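Local coordinates for protein putative retaining b-glycosidase (Saccharophagus degradans, PDB 5A95) that probably hydrolyses beta-glucans as a retaining family 5 glycoside hydrolase, with an assembly of several subunits that governs its substrate specificity, at residues His142-Leu147 against Gln151-Met156; Pro190-Met193 against Glu199-Trp202; Glu185-Pro190 against Ala203-Leu208. The protein carries 1 engineered substitution. All blocks are in the same frame, centred on the assembly; numbering follows the deposited sequence.

The three contacts lie on one side of the (beta/alpha)8 barrel of family 5, at the sugar-binding end of its strands. Contact 1 comes first along the chain, starting on the end of strand 136-144 and running into the following loop. Contacts 3 and 2 then start from the same stretch after the neighbouring parallel strand 181-185, share Pro190 and run on to helix 202-219. The centre of contact 1 is about 11 Å from that of contact 2 and about 12 Å from that of contact 3; contacts 2 and 3 are about 9 Å apart, centre to centre. Backbone bonds from Ser143 and Gly145 to Glu189 and Thr191 join the two loops. Contacts 1 and 3 hold the same glucose, whereas contact 2 joins the two ends of the loop between strand 189-190 and helix 202-219.

Contact 1 (His142-Leu147 against Gln151-Met156). With BGC (beta-D-glucopyranose), chain D.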
# COMPACT_ATOMS: atom_id res chain seq x y z
N HIS A 142 6.95 -16.74 -5.28
CA HIS A 142 7.71 -17.39 -4.22
C HIS A 142 8.01 -16.42 -3.07
O HIS A 142 9.11 -15.90 -2.92
CB HIS A 142 8.98 -18.02 -4.77
CG HIS A 142 9.59 -19.01 -3.87
ND1 HIS A 142 9.22 -20.33 -3.85
CD2 HIS A 142 10.54 -18.88 -2.91
CE1 HIS A 142 9.93 -20.97 -2.95
NE2 HIS A 142 10.75 -20.11 -2.36
N SER A 143 7.00 -16.22 -2.25
CA SER A 143 7.10 -15.47 -1.04
C SER A 143 6.83 -16.40 0.15
O SER A 143 6.32 -17.51 0.02
CB SER A 143 6.15 -14.28 -1.07
OG SER A 143 6.25 -13.50 0.11
N ILE A 144 7.23 -15.94 1.33
CA ILE A 144 7.12 -16.66 2.60
C ILE A 144 6.70 -15.63 3.62
O ILE A 144 7.47 -14.68 3.90
CB ILE A 144 8.45 -17.31 3.04
CG1 ILE A 144 9.01 -18.23 1.95
CG2 ILE A 144 8.22 -18.07 4.34
CD1 ILE A 144 10.27 -18.95 2.34
N GLY A 145 5.49 -15.76 4.17
CA GLY A 145 4.99 -14.82 5.12
C GLY A 145 3.49 -14.65 5.03
O GLY A 145 2.78 -15.59 4.60
N TYR A 146 2.99 -13.48 5.42
CA TYR A 146 1.56 -13.27 5.57
C TYR A 146 1.15 -12.09 4.71
O TYR A 146 1.32 -10.92 5.08
CB TYR A 146 1.18 -13.05 7.06
CG TYR A 146 -0.27 -13.31 7.34
CD1 TYR A 146 -0.83 -14.54 7.02
CD2 TYR A 146 -1.10 -12.33 7.84
CE1 TYR A 146 -2.16 -14.81 7.22
CE2 TYR A 146 -2.45 -12.60 8.06
CZ TYR A 146 -2.97 -13.84 7.73
OH TYR A 146 -4.30 -14.17 7.89
N LEU A 147 0.61 -12.43 3.55
CA LEU A 147 0.27 -11.41 2.58
C LEU A 147 -0.74 -10.38 3.10
O LEU A 147 -0.61 -9.19 2.82
CB LEU A 147 -0.17 -12.06 1.26
CG LEU A 147 -0.49 -11.13 0.11
CD1 LEU A 147 0.71 -10.27 -0.27
CD2 LEU A 147 -0.97 -11.92 -1.08
N GLN A 151 3.83 -8.74 5.61
CA GLN A 151 5.00 -8.98 6.46
C GLN A 151 5.54 -10.38 6.14
O GLN A 151 4.78 -11.32 5.98
CB GLN A 151 4.66 -8.91 7.97
CG GLN A 151 3.95 -7.66 8.40
CD GLN A 151 4.78 -6.41 8.26
OE1 GLN A 151 5.82 -6.27 8.92
NE2 GLN A 151 4.33 -5.48 7.46
N TYR A 152 6.87 -10.50 6.09
CA TYR A 152 7.52 -11.68 5.51
C TYR A 152 8.68 -12.21 6.31
O TYR A 152 9.27 -11.52 7.18
CB TYR A 152 7.96 -11.38 4.05
CG TYR A 152 6.81 -10.82 3.25
CD1 TYR A 152 5.85 -11.64 2.70
CD2 TYR A 152 6.65 -9.47 3.13
CE1 TYR A 152 4.73 -11.13 2.07
CE2 TYR A 152 5.55 -8.93 2.50
CZ TYR A 152 4.60 -9.76 1.93
OH TYR A 152 3.49 -9.22 1.33
N GLN A 153 9.10 -13.42 5.96
CA GLN A 153 10.20 -14.06 6.62
C GLN A 153 11.54 -13.36 6.37
O GLN A 153 12.43 -13.38 7.23
CB GLN A 153 10.25 -15.55 6.23
CG GLN A 153 11.41 -16.31 6.87
CD GLN A 153 11.29 -17.78 6.61
OE1 GLN A 153 10.35 -18.39 7.10
NE2 GLN A 153 12.25 -18.34 5.90
N HIS A 154 11.73 -12.80 5.19
CA HIS A 154 13.00 -12.23 4.76
C HIS A 154 12.71 -11.26 3.63
O HIS A 154 11.78 -11.49 2.84
CB HIS A 154 13.93 -13.38 4.30
CG HIS A 154 15.32 -12.96 3.91
ND1 HIS A 154 15.61 -12.29 2.74
CD2 HIS A 154 16.50 -13.17 4.53
CE1 HIS A 154 16.91 -12.07 2.68
NE2 HIS A 154 17.48 -12.60 3.75
N PRO A 155 13.54 -10.21 3.49
CA PRO A 155 13.30 -9.24 2.40
C PRO A 155 13.30 -9.78 0.97
O PRO A 155 12.67 -9.21 0.09
CB PRO A 155 14.37 -8.17 2.63
CG PRO A 155 14.75 -8.30 4.07
CD PRO A 155 14.57 -9.74 4.44
N MET A 156 13.94 -10.92 0.72
CA MET A 156 13.91 -11.47 -0.63
C MET A 156 12.48 -11.86 -1.05
O MET A 156 12.18 -11.95 -2.26
CB MET A 156 14.87 -12.64 -0.81
CG MET A 156 14.51 -13.90 -0.03
SD MET A 156 15.66 -15.26 -0.39
CE MET A 156 17.06 -14.77 0.59
C2 BGC D . 11.53 -22.17 1.24
C3 BGC D . 12.73 -22.28 0.30
C4 BGC D . 13.96 -22.73 1.10
C5 BGC D . 13.65 -24.00 1.85
C6 BGC D . 14.83 -24.51 2.65
C1 BGC D . 11.39 -23.33 2.21
O1 BGC D . 10.63 -23.00 3.35
O2 BGC D . 10.30 -21.97 0.44
O3 BGC D . 12.88 -21.00 -0.39
O4 BGC D . 15.16 -22.93 0.34
O5 BGC D . 12.62 -23.68 2.79
O6 BGC D . 14.32 -25.58 3.44
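A short antiparallel hairpin pairs Gly145 with Tyr152 and Tyr146 with Gln151, at the end of strand 136-144. Tyr146 N meets Gln151 O head-on at 2.9 Å (179°), and the return bond from Gln151 N to Tyr146 O is weak. Gln153 N reaches Ile144 O at 2.9 Å, tilted about 30° from the carbonyl plane. At the bridge Gly145 CA comes within 4.1 Å of Tyr152 CA. Tyr152 carries its ring beside its own backbone N (chi1 -52°), with Ile144 O at the ring edge and Ser143 OG set obliquely, 3.2 Å from Tyr152 CD1. That serine oxygen is hydrogen-bonded to Tyr157 O. Leu147 runs alongside Tyr152, CD1 3.4 Å from OH, while the hydroxyl bonds Thr159 O. This is a loop at the catalytic end of a family 5 barrel, and a second subunit reaches it: Gln153 NE2 bonds Tyr36 OH of that subunit. The extended Gln153 also lays OE1 3.5 Å from Ile144 CG2 and bonds Trp232 through OE1. On the sugar side, Ile144 CD1 lies beside BGC C2 and O2, and His142 NE2 gives an N-H to BGC O3 at 3.0 Å, the oxygen lying near the ring plane. Asp140 bonds His142 ND1 and orients the imidazole.

Contact 2 (Pro190-Met193 against Glu199-Trp202); sequences PTTM and ERNW
Thr192 and Arg200 carry this contact, their side chains crossing at about a right angle where the backbones come closest. The two branches of the threonine do different work. Its methyl CG2 lies against the root of the arginine, 3.6 Å from Arg200 CB and 3.7 Å from Arg200 N. The hydroxyl faces the far end instead: Thr192 OG1 lies 3.4 Å from Arg200 NH2 and 3.5 Å from Arg200 NE, oblique to the guanidinium plane. A chi1 of 63° sets OG1 between the backbone N and the carbonyl carbon, which leaves CG2 beside the backbone N, directed at the 199-200 peptide. Arg200 starts from a similar rotation about its first bond (chi1 83°), runs straight through CD, then bends at chi3, and this fold turns the guanidinium back beside the threonine hydroxyl. The clearest polar partner of Thr192 OG1 is Asn195 OD1. The same amide oxygen also accepts from Arg200 N, so one asparagine ties both sides of the loop together. The Arg200 side chain also touches Phe230, and Thr192 packs on Tyr146. At the start of the loop, Thr191 OG1 accepts from Met193 N at 3.0 Å (164°), an ST turn, and Met193 itself packs on Arg169 of the second subunit. At the other end Asn201 OD1 bonds Glu204 N and caps helix 202-219. With an ST turn at the entry and an asparagine N-cap at the exit, residues 190-202 form a beta-to-alpha connection of the (beta/alpha)8 barrel, after strand 181-185.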
# COMPACT_ATOMS: atom_id res chain seq x y z
N PRO A 190 2.48 -19.54 2.99
CA PRO A 190 1.84 -18.75 4.02
C PRO A 190 2.37 -19.14 5.40
O PRO A 190 2.42 -20.32 5.75
CB PRO A 190 0.37 -19.14 3.87
CG PRO A 190 0.26 -19.59 2.44
CD PRO A 190 1.52 -20.37 2.25
N THR A 191 2.73 -18.11 6.18
CA THR A 191 3.14 -18.29 7.56
C THR A 191 3.08 -16.96 8.28
O THR A 191 3.35 -15.91 7.68
CB THR A 191 4.55 -18.90 7.72
OG1 THR A 191 4.84 -18.98 9.12
CG2 THR A 191 5.63 -18.06 7.04
N THR A 192 2.73 -16.99 9.57
CA THR A 192 2.87 -15.80 10.39
C THR A 192 4.03 -15.88 11.37
O THR A 192 4.19 -14.99 12.19
CB THR A 192 1.60 -15.51 11.18
OG1 THR A 192 1.38 -16.60 12.08
CG2 THR A 192 0.44 -15.25 10.26
N MET A 193 4.85 -16.92 11.28
CA MET A 193 6.02 -17.07 12.15
C MET A 193 5.59 -16.93 13.61
O MET A 193 6.11 -16.10 14.36
CB MET A 193 7.13 -16.09 11.79
CG MET A 193 7.69 -16.33 10.41
SD MET A 193 9.11 -15.29 10.03
CE MET A 193 10.40 -16.22 10.89
N GLU A 199 -1.92 -11.94 12.69
CA GLU A 199 -2.75 -13.01 13.27
C GLU A 199 -3.19 -13.95 12.14
O GLU A 199 -4.01 -13.58 11.31
CB GLU A 199 -4.01 -12.44 13.96
CG GLU A 199 -4.99 -13.52 14.45
CD GLU A 199 -6.28 -13.01 15.03
OE1 GLU A 199 -6.32 -11.86 15.52
OE2 GLU A 199 -7.28 -13.77 15.03
N ARG A 200 -2.70 -15.17 12.14
CA ARG A 200 -3.12 -16.07 11.08
C ARG A 200 -4.62 -16.26 11.19
O ARG A 200 -5.15 -16.49 12.27
CB ARG A 200 -2.34 -17.38 11.09
CG ARG A 200 -2.81 -18.43 12.06
CD ARG A 200 -1.95 -19.69 12.00
NE ARG A 200 -0.61 -19.48 12.51
CZ ARG A 200 -0.29 -19.46 13.80
NH1 ARG A 200 -1.22 -19.60 14.76
NH2 ARG A 200 0.97 -19.31 14.13
N ASN A 201 -5.29 -16.18 10.05
CA ASN A 201 -6.76 -16.24 10.02
C ASN A 201 -7.20 -16.86 8.71
O ASN A 201 -6.99 -16.27 7.65
CB ASN A 201 -7.35 -14.85 10.18
CG ASN A 201 -8.87 -14.89 10.28
OD1 ASN A 201 -9.58 -14.68 9.30
ND2 ASN A 201 -9.37 -15.22 11.48
N TRP A 202 -7.79 -18.05 8.79
CA TRP A 202 -8.19 -18.73 7.57
C TRP A 202 -9.19 -17.93 6.75
O TRP A 202 -9.06 -17.84 5.53
CB TRP A 202 -8.74 -20.14 7.88
CG TRP A 202 -9.14 -20.85 6.62
CD1 TRP A 202 -10.39 -21.10 6.20
CD2 TRP A 202 -8.26 -21.32 5.60
NE1 TRP A 202 -10.36 -21.70 4.97
CE2 TRP A 202 -9.07 -21.87 4.59
CE3 TRP A 202 -6.87 -21.38 5.46
CZ2 TRP A 202 -8.54 -22.41 3.44
CZ3 TRP A 202 -6.36 -21.94 4.32
CH2 TRP A 202 -7.18 -22.46 3.33

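Contact 3 (Glu185-Pro190 against Ala203-Leu208). With BGC (beta-D-glucopyranose), chain D.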
# COMPACT_ATOMS: atom_id res chain seq x y z
N GLU A 185 0.69 -20.99 -8.88
CA GLU A 185 0.82 -21.21 -7.42
C GLU A 185 0.89 -19.84 -6.76
O GLU A 185 1.92 -19.17 -6.78
CB GLU A 185 2.00 -22.08 -7.13
CG GLU A 185 2.19 -22.39 -5.65
CD GLU A 185 3.22 -23.48 -5.42
OE1 GLU A 185 3.87 -23.88 -6.40
OE2 GLU A 185 3.39 -23.91 -4.25
N LEU A 186 -0.23 -19.43 -6.18
CA LEU A 186 -0.53 -18.05 -5.87
C LEU A 186 0.41 -17.39 -4.86
O LEU A 186 0.71 -16.21 -4.99
CB LEU A 186 -1.97 -17.93 -5.36
CG LEU A 186 -3.05 -18.47 -6.32
CD1 LEU A 186 -4.44 -18.22 -5.72
CD2 LEU A 186 -2.93 -17.88 -7.71
N PHE A 187 0.83 -18.17 -3.85
CA PHE A 187 1.67 -17.64 -2.78
C PHE A 187 2.35 -18.83 -2.11
O PHE A 187 1.73 -19.56 -1.33
CB PHE A 187 0.86 -16.84 -1.77
CG PHE A 187 1.72 -16.10 -0.78
CD1 PHE A 187 2.23 -16.74 0.34
CD2 PHE A 187 2.00 -14.76 -0.94
CE1 PHE A 187 3.03 -16.05 1.25
CE2 PHE A 187 2.79 -14.08 -0.06
CZ PHE A 187 3.31 -14.72 1.03
N ASN A 188 3.64 -19.02 -2.40
CA ASN A 188 4.41 -20.20 -1.99
C ASN A 188 4.11 -20.71 -0.57
O ASN A 188 3.61 -21.82 -0.37
CB ASN A 188 5.88 -19.86 -2.19
CG ASN A 188 6.84 -20.84 -1.55
OD1 ASN A 188 6.81 -22.04 -1.78
ND2 ASN A 188 7.76 -20.29 -0.76
N GLU A 189 4.47 -19.92 0.44
CA GLU A 189 4.43 -20.40 1.83
C GLU A 189 3.80 -19.41 2.78
O GLU A 189 4.51 -18.56 3.38
CB GLU A 189 5.82 -20.84 2.32
CG GLU A 189 6.18 -22.23 1.81
CD GLU A 189 7.51 -22.76 2.27
OE1 GLU A 189 8.36 -21.95 2.65
OE2 GLU A 189 7.70 -23.98 2.18
N PRO A 190 2.48 -19.54 2.99
CA PRO A 190 1.84 -18.75 4.02
C PRO A 190 2.37 -19.14 5.40
O PRO A 190 2.42 -20.32 5.75
CB PRO A 190 0.37 -19.14 3.87
CG PRO A 190 0.26 -19.59 2.44
CD PRO A 190 1.52 -20.37 2.25
N ALA A 203 -10.20 -17.36 7.39
CA ALA A 203 -11.19 -16.66 6.60
C ALA A 203 -10.58 -15.53 5.76
O ALA A 203 -10.90 -15.35 4.60
CB ALA A 203 -12.32 -16.14 7.48
N GLU A 204 -9.68 -14.77 6.38
CA GLU A 204 -8.98 -13.70 5.69
C GLU A 204 -8.16 -14.22 4.50
O GLU A 204 -8.19 -13.69 3.40
CB GLU A 204 -8.10 -12.99 6.70
CG GLU A 204 -7.23 -11.87 6.17
CD GLU A 204 -6.47 -11.19 7.28
OE1 GLU A 204 -5.76 -11.89 8.02
OE2 GLU A 204 -6.54 -9.93 7.36
N TRP A 205 -7.46 -15.31 4.75
CA TRP A 205 -6.58 -15.88 3.72
C TRP A 205 -7.38 -16.50 2.58
O TRP A 205 -7.07 -16.29 1.41
CB TRP A 205 -5.59 -16.86 4.36
CG TRP A 205 -4.61 -17.46 3.42
CD1 TRP A 205 -4.36 -18.79 3.25
CD2 TRP A 205 -3.69 -16.78 2.57
NE1 TRP A 205 -3.39 -18.98 2.31
CE2 TRP A 205 -2.95 -17.76 1.88
CE3 TRP A 205 -3.45 -15.44 2.27
CZ2 TRP A 205 -2.02 -17.43 0.92
CZ3 TRP A 205 -2.54 -15.12 1.30
CH2 TRP A 205 -1.83 -16.12 0.63
N LYS A 206 -8.42 -17.24 2.93
CA LYS A 206 -9.36 -17.80 1.95
C LYS A 206 -9.92 -16.71 1.03
O LYS A 206 -9.91 -16.84 -0.18
CB LYS A 206 -10.47 -18.52 2.71
CG LYS A 206 -11.69 -18.95 1.88
CD LYS A 206 -12.77 -19.50 2.81
CE LYS A 206 -14.02 -19.98 2.09
NZ LYS A 206 -14.68 -18.91 1.33
N THR A 207 -10.40 -15.62 1.64
CA THR A 207 -10.97 -14.53 0.88
C THR A 207 -9.97 -13.93 -0.10
O THR A 207 -10.30 -13.61 -1.25
CB THR A 207 -11.58 -13.48 1.83
OG1 THR A 207 -12.62 -14.11 2.59
CG2 THR A 207 -12.18 -12.27 1.09
N LEU A 208 -8.74 -13.73 0.35
CA LEU A 208 -7.72 -13.15 -0.48
C LEU A 208 -7.36 -14.08 -1.66
O LEU A 208 -7.17 -13.63 -2.79
CB LEU A 208 -6.51 -12.72 0.35
CG LEU A 208 -5.40 -12.01 -0.39
CD1 LEU A 208 -5.87 -10.82 -1.22
CD2 LEU A 208 -4.36 -11.56 0.61
C2 BGC D . 11.53 -22.17 1.24
C3 BGC D . 12.73 -22.28 0.30
C4 BGC D . 13.96 -22.73 1.10
C5 BGC D . 13.65 -24.00 1.85
C6 BGC D . 14.83 -24.51 2.65
C1 BGC D . 11.39 -23.33 2.21
O1 BGC D . 10.63 -23.00 3.35
O2 BGC D . 10.30 -21.97 0.44
O3 BGC D . 12.88 -21.00 -0.39
O4 BGC D . 15.16 -22.93 0.34
O5 BGC D . 12.62 -23.68 2.79
O6 BGC D . 14.32 -25.58 3.44
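Phe187 and Pro190 pack against Trp205 where helix 202-219 of the (beta/alpha)8 barrel lies against the chain leaving strand 181-185. Trp205 leaves the helix with CG opposite its backbone N (chi1 -177°), which carries the indole toward Phe187 and Pro190. Phe187 adopts the same kind of rotamer (chi1 -171°) and turns the face of its ring to the edge of the six-membered ring of Trp205: an offset edge-to-face pair, centroids 5.5 Å apart and planes at 78°. Trp205 CH2 is the nearest ring atom, 3.7 Å from Phe187 CB, which lies in the indole plane. Pro190 crosses the indole at about a right angle. Its CB sits over one face, offset toward the rim, and its CG approaches Trp205 CZ2 to 3.5 Å. The buried indole N-H is satisfied by Ala228 O, which probably holds the indole in this rotation. The intervening Asn188-Glu189 pair, the sequence found at this strand end in clan GH-A enzymes, faces the sugar instead. Asn188 ND2 gives an N-H to BGC O2 at 3.3 Å. Glu189, its chain extended beyond CG, is bonded through OE2 to His254 ND1, and its OE1 accepts from BGC O1 at 2.6 Å.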